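Local coordinates for protein lipolytic enzyme (Clostridium thermocellum, PDB 2VPT) that removes acetyl groups from acetylated xylan, as the catalytic domain of a cellulosomal family 3 carbohydrate esterase of the SGNH hydrolase clan, at residues V11-T16 / L89-N94; V159-I164 / A188-K193; V125-P130 / Q137-I142. All coordinates share one frame; numbering follows the deposited sequence.

Interaction 1 (V11-T16 / L89-N94); sequences VGDSCT and LWIGGN
Val11 and Leu89 lie side by side on neighbouring parallel strands of the central sheet, their CA atoms 4.9 Å apart, and Trp90 N donates to Val11 O at 3.0 Å. One residue on, Gly12, which has no side chain, brings its CA to 3.1 Å from Trp90 O. Beyond this pair the backbones separate and each turns into a helix, with Asp13 and Gly92 at the two N-cap positions. A water bridges the separating chains: it accepts from Asp13 N and Thr16 OG1 and donates to Trp90 O at 2.7 Å.

On one face of the sheet Val11 CG1 packs on Leu89 CD1 at 3.7 Å, while Ile91 CD1 lies against the backbone between Gly12 and Asp13. On the other face the Trp90 indole lies under the first turn of the helix. Cys15 CB sits over its six-membered ring, 3.6 Å from the centroid and 15° off the normal, and SG lies over the same face, 4.5 Å from the same centroid, a sulfur-aromatic contact.

In Asp13 a chi1 of 56° sets CG between the backbone N and the carbonyl carbon. OD1 caps Cys15 N at 3.0 Å, met on its anti side. OD2 takes a hydrogen bond from a second water, which accepts from Gly92 N and Asn94 N. OD2 is also hydrogen-bonded to Tyr128 OH.

Both carboxylate oxygens of this buried acid are thus satisfied. Asp13, with its cap and its water, joins the Gly-Asp-Ser and Gly-Gly-Asn segments, which match conserved blocks of SGNH hydrolases. Ser14 directly follows this capping residue, and its OG is bonded to His178 NE2, consistent with its being the nucleophile.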
loop_
_atom_site.group_PDB
_atom_site.type_symbol
_atom_site.label_atom_id
_atom_site.label_comp_id
_atom_site.label_asym_id
_atom_site.label_seq_id
_atom_site.Cartn_x
_atom_site.Cartn_y
_atom_site.Cartn_z
ATOM N N VAL A 11 3.977 4.388 12.492
ATOM C CA VAL A 11 2.538 4.636 12.589
ATOM C C VAL A 11 2.246 5.954 11.874
ATOM O O VAL A 11 2.853 6.976 12.174
ATOM C CB VAL A 11 2.070 4.746 14.049
ATOM C CG1 VAL A 11 0.588 5.082 14.105
ATOM C CG2 VAL A 11 2.354 3.481 14.782
ATOM N N GLY A 12 1.314 5.956 10.929
ATOM C CA GLY A 12 0.982 7.197 10.275
ATOM C C GLY A 12 -0.082 7.054 9.226
ATOM O O GLY A 12 -0.905 6.114 9.258
ATOM N N ASP A 13 -0.049 8.006 8.294
ATOM C CA ASP A 13 -1.039 8.143 7.236
ATOM C C ASP A 13 -0.420 7.776 5.886
ATOM O O ASP A 13 0.446 6.900 5.836
ATOM C CB ASP A 13 -1.670 9.551 7.298
ATOM C CG ASP A 13 -0.657 10.668 7.228
ATOM O OD1 ASP A 13 0.445 10.486 6.642
ATOM O OD2 ASP A 13 -0.958 11.758 7.774
ATOM N N SER A 14 -0.833 8.397 4.792
ATOM C CA SER A 14 -0.286 8.006 3.499
ATOM C C SER A 14 1.197 8.312 3.375
ATOM O O SER A 14 1.851 7.753 2.502
ATOM C CB SER A 14 -1.028 8.620 2.330
ATOM O OG SER A 14 -1.145 9.985 2.501
ATOM N N CYS A 15 1.719 9.212 4.211
ATOM C CA CYS A 15 3.143 9.519 4.186
ATOM C C CYS A 15 3.988 8.410 4.781
ATOM O O CYS A 15 5.185 8.341 4.507
ATOM C CB CYS A 15 3.443 10.835 4.893
ATOM S SG CYS A 15 2.621 12.280 4.218
ATOM N N THR A 16 3.384 7.566 5.613
ATOM C CA THR A 16 4.034 6.375 6.170
ATOM C C THR A 16 3.746 5.127 5.340
ATOM O O THR A 16 4.633 4.282 5.146
ATOM C CB THR A 16 3.640 6.192 7.651
ATOM O OG1 THR A 16 4.115 7.328 8.392
ATOM C CG2 THR A 16 4.240 4.914 8.238
ATOM N N LEU A 89 5.822 8.066 15.046
ATOM C CA LEU A 89 4.466 8.568 14.816
ATOM C C LEU A 89 4.501 9.797 13.909
ATOM O O LEU A 89 5.196 10.770 14.181
ATOM C CB LEU A 89 3.814 8.901 16.166
ATOM C CG LEU A 89 2.377 9.415 16.104
ATOM C CD1 LEU A 89 1.443 8.343 15.562
ATOM C CD2 LEU A 89 1.911 9.886 17.463
ATOM N N TRP A 90 3.729 9.758 12.838
ATOM C CA TRP A 90 3.675 10.844 11.875
ATOM C C TRP A 90 2.228 10.961 11.430
ATOM O O TRP A 90 1.765 10.215 10.556
ATOM C CB TRP A 90 4.636 10.563 10.706
ATOM C CG TRP A 90 4.766 11.685 9.732
ATOM C CD1 TRP A 90 4.290 12.957 9.868
ATOM C CD2 TRP A 90 5.420 11.643 8.460
ATOM N NE1 TRP A 90 4.588 13.696 8.758
ATOM C CE2 TRP A 90 5.305 12.919 7.884
ATOM C CE3 TRP A 90 6.103 10.652 7.755
ATOM C CZ2 TRP A 90 5.836 13.218 6.642
ATOM C CZ3 TRP A 90 6.635 10.967 6.523
ATOM C CH2 TRP A 90 6.501 12.229 5.982
ATOM N N ILE A 91 1.499 11.899 12.044
ATOM C CA ILE A 91 0.043 11.912 11.905
ATOM C C ILE A 91 -0.534 13.301 12.141
ATOM O O ILE A 91 0.077 14.143 12.807
ATOM C CB ILE A 91 -0.557 10.887 12.894
ATOM C CG1 ILE A 91 -1.971 10.437 12.510
ATOM C CG2 ILE A 91 -0.486 11.389 14.320
ATOM C CD1 ILE A 91 -2.057 9.618 11.232
ATOM N N GLY A 92 -1.703 13.544 11.547
ATOM C CA GLY A 92 -2.497 14.755 11.802
ATOM C C GLY A 92 -2.718 15.630 10.600
ATOM O O GLY A 92 -3.558 16.529 10.634
ATOM N N GLY A 93 -2.007 15.377 9.513
ATOM C CA GLY A 93 -2.202 16.135 8.305
ATOM C C GLY A 93 -3.615 15.981 7.773
ATOM O O GLY A 93 -4.193 16.933 7.251
ATOM N N ASN A 94 -4.172 14.779 7.888
ATOM C CA ASN A 94 -5.510 14.551 7.381
ATOM C C ASN A 94 -6.551 15.215 8.278
ATOM O O ASN A 94 -7.601 15.642 7.776
ATOM C CB ASN A 94 -5.827 13.069 7.184
ATOM C CG ASN A 94 -5.067 12.466 6.036
ATOM O OD1 ASN A 94 -4.513 11.366 6.153
ATOM N ND2 ASN A 94 -5.015 13.169 4.935
HETATM O O HOH W 1 2.534 9.508 8.119
HETATM O O HOH W 2 -3.097 12.284 9.303
#

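Interaction 2 (V159-I164 / A188-K193); sequences VKLSEI and ANIWYK
Ile190 of the long C-terminal helix presses into the loop that follows strand 156-159. Its CG2 meets Leu161 CD2 at 3.8 Å and touches Lys160 O, while CD1 reaches the start of Ile164, 3.6 Å from its backbone N. One residue along, the Trp191 indole offers a face to the loop. Val159 CG1 lies over the six-membered ring, 4.3 Å from its centroid, and Leu161 CD2 over the five-membered ring, 4.1 Å from its centroid, both set toward the rim.

At the outer margin Glu163 and Lys193 reach toward each other tip to tip in a salt bridge, NZ to OE2 2.8 Å. Lys193 is extended throughout, and NZ approaches the syn side of OE2, 27° out of the carboxylate plane. The other oxygen, OE1, is bonded to Tyr194 OH, so both carboxylate oxygens are bonded to residues of helix 181-203.

The loop bends through an inverse gamma turn centred on Lys160, its bond weak, and then the short 3-10 segment 161-163. Trp191 in turn stacks with Tyr27 and Phe88. Helix 181-203 belongs to one of the two helical layers that flank the sheet in the alpha/beta/alpha sandwich of SGNH hydrolases.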
loop_
_atom_site.group_PDB
_atom_site.type_symbol
_atom_site.label_atom_id
_atom_site.label_comp_id
_atom_site.label_asym_id
_atom_site.label_seq_id
_atom_site.Cartn_x
_atom_site.Cartn_y
_atom_site.Cartn_z
ATOM N N VAL A 159 10.803 15.016 15.753
ATOM C CA VAL A 159 11.531 14.821 14.511
ATOM C C VAL A 159 11.080 15.901 13.541
ATOM O O VAL A 159 9.941 15.898 13.056
ATOM C CB VAL A 159 11.287 13.418 13.935
ATOM C CG1 VAL A 159 12.012 13.260 12.591
ATOM C CG2 VAL A 159 11.714 12.347 14.956
ATOM N N LYS A 160 11.965 16.860 13.291
ATOM C CA LYS A 160 11.613 18.022 12.489
ATOM C C LYS A 160 11.753 17.755 10.994
ATOM O O LYS A 160 12.641 18.277 10.328
ATOM C CB LYS A 160 12.484 19.221 12.900
ATOM C CG LYS A 160 11.985 20.548 12.353
ATOM C CD LYS A 160 12.791 21.728 12.871
ATOM C CE LYS A 160 12.628 22.949 12.018
ATOM N NZ LYS A 160 13.133 24.168 12.720
ATOM N N LEU A 161 10.843 16.956 10.448
ATOM C CA LEU A 161 10.826 16.714 9.012
ATOM C C LEU A 161 10.663 17.993 8.197
ATOM O O LEU A 161 11.083 18.070 7.032
ATOM C CB LEU A 161 9.739 15.695 8.637
ATOM C CG LEU A 161 9.868 14.316 9.294
ATOM C CD1 LEU A 161 8.776 13.386 8.818
ATOM C CD2 LEU A 161 11.246 13.704 9.033
ATOM N N SER A 162 10.059 19.019 8.806
ATOM C CA SER A 162 9.896 20.304 8.125
ATOM C C SER A 162 11.200 21.045 7.834
ATOM O O SER A 162 11.175 22.017 7.073
ATOM C CB SER A 162 8.970 21.221 8.919
ATOM O OG SER A 162 9.490 21.495 10.206
ATOM N N GLU A 163 12.316 20.578 8.398
ATOM C CA GLU A 163 13.633 21.165 8.097
ATOM C C GLU A 163 14.187 20.694 6.747
ATOM O O GLU A 163 15.252 21.165 6.305
ATOM C CB GLU A 163 14.624 20.891 9.232
ATOM C CG GLU A 163 15.359 19.554 9.145
ATOM C CD GLU A 163 16.251 19.290 10.333
ATOM O OE1 GLU A 163 16.019 19.862 11.419
ATOM O OE2 GLU A 163 17.189 18.481 10.183
ATOM N N ILE A 164 13.483 19.776 6.089
ATOM C CA ILE A 164 13.794 19.368 4.725
ATOM C C ILE A 164 14.125 20.573 3.846
ATOM O O ILE A 164 13.446 21.598 3.901
ATOM C CB ILE A 164 12.625 18.521 4.111
ATOM C CG1 ILE A 164 13.017 17.949 2.746
ATOM C CG2 ILE A 164 11.339 19.360 4.025
ATOM C CD1 ILE A 164 12.058 16.864 2.252
ATOM N N ALA A 188 13.879 10.290 5.113
ATOM C CA ALA A 188 14.609 9.233 5.804
ATOM C C ALA A 188 15.873 9.759 6.491
ATOM O O ALA A 188 16.193 9.365 7.607
ATOM C CB ALA A 188 14.985 8.129 4.832
ATOM N N ASN A 189 16.582 10.644 5.802
ATOM C CA ASN A 189 17.799 11.219 6.388
ATOM C C ASN A 189 17.541 12.058 7.623
ATOM O O ASN A 189 18.346 12.057 8.550
ATOM C CB ASN A 189 18.630 11.923 5.323
ATOM C CG ASN A 189 19.480 10.914 4.539
ATOM O OD1 ASN A 189 19.050 10.367 3.544
ATOM N ND2 ASN A 189 20.664 10.614 5.058
ATOM N N ILE A 190 16.381 12.721 7.671
ATOM C CA ILE A 190 16.017 13.513 8.841
ATOM C C ILE A 190 15.583 12.591 9.990
ATOM O O ILE A 190 15.979 12.790 11.129
ATOM C CB ILE A 190 14.953 14.566 8.505
ATOM C CG1 ILE A 190 15.459 15.529 7.420
ATOM C CG2 ILE A 190 14.544 15.337 9.767
ATOM C CD1 ILE A 190 14.381 16.367 6.775
ATOM N N TRP A 191 14.787 11.553 9.712
ATOM C CA TRP A 191 14.527 10.569 10.749
ATOM C C TRP A 191 15.841 10.044 11.335
ATOM O O TRP A 191 15.969 9.903 12.549
ATOM C CB TRP A 191 13.744 9.363 10.215
ATOM C CG TRP A 191 12.253 9.575 9.999
ATOM C CD1 TRP A 191 11.641 9.793 8.814
ATOM C CD2 TRP A 191 11.209 9.564 10.994
ATOM N NE1 TRP A 191 10.277 9.920 8.993
ATOM C CE2 TRP A 191 9.995 9.774 10.322
ATOM C CE3 TRP A 191 11.185 9.388 12.379
ATOM C CZ2 TRP A 191 8.763 9.829 10.996
ATOM C CZ3 TRP A 191 9.970 9.444 13.046
ATOM C CH2 TRP A 191 8.779 9.651 12.351
ATOM N N TYR A 192 16.794 9.693 10.465
ATOM C CA TYR A 192 18.074 9.186 10.937
ATOM C C TYR A 192 18.737 10.191 11.881
ATOM O O TYR A 192 19.132 9.841 12.982
ATOM C CB TYR A 192 18.977 8.837 9.753
ATOM C CG TYR A 192 20.325 8.272 10.164
ATOM C CD1 TYR A 192 20.515 6.905 10.289
ATOM C CD2 TYR A 192 21.392 9.113 10.445
ATOM C CE1 TYR A 192 21.740 6.387 10.661
ATOM C CE2 TYR A 192 22.620 8.605 10.806
ATOM C CZ TYR A 192 22.781 7.249 10.932
ATOM O OH TYR A 192 24.016 6.741 11.298
ATOM N N LYS A 193 18.844 11.427 11.425
ATOM C CA LYS A 193 19.449 12.500 12.235
ATOM C C LYS A 193 18.894 12.552 13.655
ATOM O O LYS A 193 19.634 12.638 14.637
ATOM C CB LYS A 193 19.267 13.837 11.521
ATOM C CG LYS A 193 19.670 15.070 12.335
ATOM C CD LYS A 193 19.477 16.330 11.528
ATOM C CE LYS A 193 19.695 17.559 12.400
ATOM N NZ LYS A 193 19.493 18.808 11.659
#

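Interaction 3 (V125-P130 / Q137-I142); sequences VADYYP and QYNAVI
Tyr138 and Tyr128 meet where strand 122-126 of the alpha/beta/alpha fold runs out into a loop and the short helix 136-139 comes back beside it. Tyr138 CE2 is 3.8 Å from Tyr128 CE2, which lies in the plane of the Tyr138 ring at its edge. The Tyr138 hydroxyl is bonded beyond the pair to Ile91 O.

Asn139 carries the polar part of the contact. Its CG lies anti to the carbonyl carbon (chi1 -75°), and the amide grips the backbone of Tyr128 with two bonds. OD1 accepts from Tyr128 N at 2.9 Å, a fairly straight bond whose donor stands above the carbonyl plane of the amide. ND2 gives to Tyr128 O, also at 2.9 Å but bent (133° at the hydrogen). The amide is nearly coplanar with the Tyr128 ring, 15° apart, and OD1 lies at the ring edge. A water donates to both Asn139 O and Asp127 OD2, 2.6 Å from the latter, an oxygen further bonded to Ser162 OG.

A type I turn from Asn139 to Ile142 then swings the chain into helix 142-151. Ile142 points back toward the strand: CD1 lies over one face of the Tyr138 ring, toward its rim, and rests on Asp127 CB at 3.8 Å, and CG2 touches Val125 CG1 at 4.0 Å.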
loop_
_atom_site.group_PDB
_atom_site.type_symbol
_atom_site.label_atom_id
_atom_site.label_comp_id
_atom_site.label_asym_id
_atom_site.label_seq_id
_atom_site.Cartn_x
_atom_site.Cartn_y
_atom_site.Cartn_z
ATOM N N VAL A 125 7.841 11.749 17.396
ATOM C CA VAL A 125 6.708 12.438 16.784
ATOM C C VAL A 125 7.239 13.404 15.741
ATOM O O VAL A 125 8.040 14.285 16.073
ATOM C CB VAL A 125 5.878 13.189 17.833
ATOM C CG1 VAL A 125 4.725 13.942 17.152
ATOM C CG2 VAL A 125 5.342 12.198 18.885
ATOM N N ALA A 126 6.781 13.253 14.499
ATOM C CA ALA A 126 7.217 14.078 13.376
ATOM C C ALA A 126 6.217 15.161 12.977
ATOM O O ALA A 126 5.004 14.973 13.089
ATOM C CB ALA A 126 7.491 13.199 12.166
ATOM N N ASP A 127 6.739 16.287 12.495
ATOM C CA ASP A 127 5.941 17.204 11.686
ATOM C C ASP A 127 6.071 16.866 10.189
ATOM O O ASP A 127 6.651 15.824 9.845
ATOM C CB ASP A 127 6.221 18.677 12.041
ATOM C CG ASP A 127 7.562 19.185 11.580
ATOM O OD1 ASP A 127 8.376 18.408 11.050
ATOM O OD2 ASP A 127 7.790 20.412 11.752
ATOM N N TYR A 128 5.505 17.687 9.309
ATOM C CA TYR A 128 5.444 17.410 7.880
ATOM C C TYR A 128 6.385 18.284 7.068
ATOM O O TYR A 128 6.703 19.414 7.430
ATOM C CB TYR A 128 4.005 17.614 7.363
ATOM C CG TYR A 128 3.036 16.552 7.811
ATOM C CD1 TYR A 128 2.619 15.573 6.940
ATOM C CD2 TYR A 128 2.522 16.532 9.112
ATOM C CE1 TYR A 128 1.715 14.595 7.339
ATOM C CE2 TYR A 128 1.636 15.556 9.512
ATOM C CZ TYR A 128 1.247 14.576 8.624
ATOM O OH TYR A 128 0.340 13.608 9.031
ATOM N N TYR A 129 6.818 17.751 5.933
ATOM C CA TYR A 129 7.418 18.582 4.895
ATOM C C TYR A 129 6.385 19.666 4.540
ATOM O O TYR A 129 5.182 19.447 4.654
ATOM C CB TYR A 129 7.814 17.736 3.677
ATOM C CG TYR A 129 6.691 16.918 3.093
ATOM C CD1 TYR A 129 5.926 17.412 2.050
ATOM C CD2 TYR A 129 6.372 15.657 3.608
ATOM C CE1 TYR A 129 4.880 16.685 1.519
ATOM C CE2 TYR A 129 5.323 14.919 3.088
ATOM C CZ TYR A 129 4.581 15.434 2.038
ATOM O OH TYR A 129 3.538 14.707 1.491
ATOM N N PRO A 130 6.841 20.853 4.146
ATOM C CA PRO A 130 5.931 22.004 4.000
ATOM C C PRO A 130 5.121 22.043 2.691
ATOM O O PRO A 130 5.218 23.000 1.909
ATOM C CB PRO A 130 6.895 23.187 4.095
ATOM C CG PRO A 130 8.126 22.669 3.437
ATOM C CD PRO A 130 8.243 21.231 3.899
ATOM N N GLN A 137 0.619 25.360 9.313
ATOM C CA GLN A 137 -0.169 25.761 10.463
ATOM C C GLN A 137 -0.218 24.671 11.530
ATOM O O GLN A 137 -0.200 24.940 12.729
ATOM C CB GLN A 137 -1.597 26.111 10.036
ATOM C CG GLN A 137 -2.347 26.935 11.061
ATOM C CD GLN A 137 -3.770 27.281 10.657
ATOM O OE1 GLN A 137 -4.346 26.708 9.729
ATOM N NE2 GLN A 137 -4.348 28.218 11.379
ATOM N N TYR A 138 -0.299 23.420 11.077
ATOM C CA TYR A 138 -0.267 22.271 11.979
ATOM C C TYR A 138 1.163 22.003 12.470
ATOM O O TYR A 138 1.378 21.764 13.654
ATOM C CB TYR A 138 -0.841 21.035 11.278
ATOM C CG TYR A 138 -0.784 19.770 12.089
ATOM C CD1 TYR A 138 -1.293 19.712 13.366
ATOM C CD2 TYR A 138 -0.212 18.619 11.576
ATOM C CE1 TYR A 138 -1.247 18.574 14.110
ATOM C CE2 TYR A 138 -0.151 17.476 12.315
ATOM C CZ TYR A 138 -0.663 17.441 13.583
ATOM O OH TYR A 138 -0.618 16.306 14.365
ATOM N N ASN A 139 2.135 22.089 11.574
ATOM C CA ASN A 139 3.538 21.908 11.980
ATOM C C ASN A 139 3.866 22.800 13.178
ATOM O O ASN A 139 4.543 22.371 14.117
ATOM C CB ASN A 139 4.491 22.269 10.845
ATOM C CG ASN A 139 4.549 21.230 9.751
ATOM O OD1 ASN A 139 4.023 20.124 9.880
ATOM N ND2 ASN A 139 5.210 21.583 8.661
ATOM N N ALA A 140 3.371 24.042 13.152
ATOM C CA ALA A 140 3.693 25.008 14.195
ATOM C C ALA A 140 3.379 24.516 15.591
ATOM O O ALA A 140 4.085 24.865 16.537
ATOM C CB ALA A 140 2.960 26.323 13.943
ATOM N N VAL A 141 2.305 23.750 15.763
ATOM C CA VAL A 141 1.878 23.342 17.110
ATOM C C VAL A 141 2.617 22.137 17.688
ATOM O O VAL A 141 2.602 21.916 18.896
ATOM C CB VAL A 141 0.347 23.081 17.198
ATOM C CG1 VAL A 141 -0.434 24.281 16.626
ATOM C CG2 VAL A 141 -0.055 21.780 16.517
ATOM N N ILE A 142 3.291 21.358 16.843
ATOM C CA ILE A 142 3.817 20.075 17.283
ATOM C C ILE A 142 5.008 20.168 18.258
ATOM O O ILE A 142 5.012 19.473 19.262
ATOM C CB ILE A 142 4.138 19.192 16.064
ATOM C CG1 ILE A 142 2.842 18.882 15.297
ATOM C CG2 ILE A 142 4.804 17.879 16.509
ATOM C CD1 ILE A 142 3.047 18.154 13.982
HETATM O O HOH W 3 7.313 22.418 13.407
#

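Interactions 1 and 3 are buried and share the sheet through adjacent strands 86-90 and 122-126; interaction 2 is buried on one side and ends at the surface. Polar groups do different work in each: a carboxylate that caps one helix directly and reaches the other helix start through water in interaction 1, an asparagine reading a loop backbone in interaction 3, and a peripheral salt bridge outside apolar packing in interaction 2. The three touch one another. Trp90 CE2 packs on Leu161 CD1 at 3.6 Å, joining interactions 1 and 2, while Val159 N to Val125 O continues the sheet from interaction 3 to interaction 2. Tyrosine hydroxyls tie interaction 3 to interaction 1.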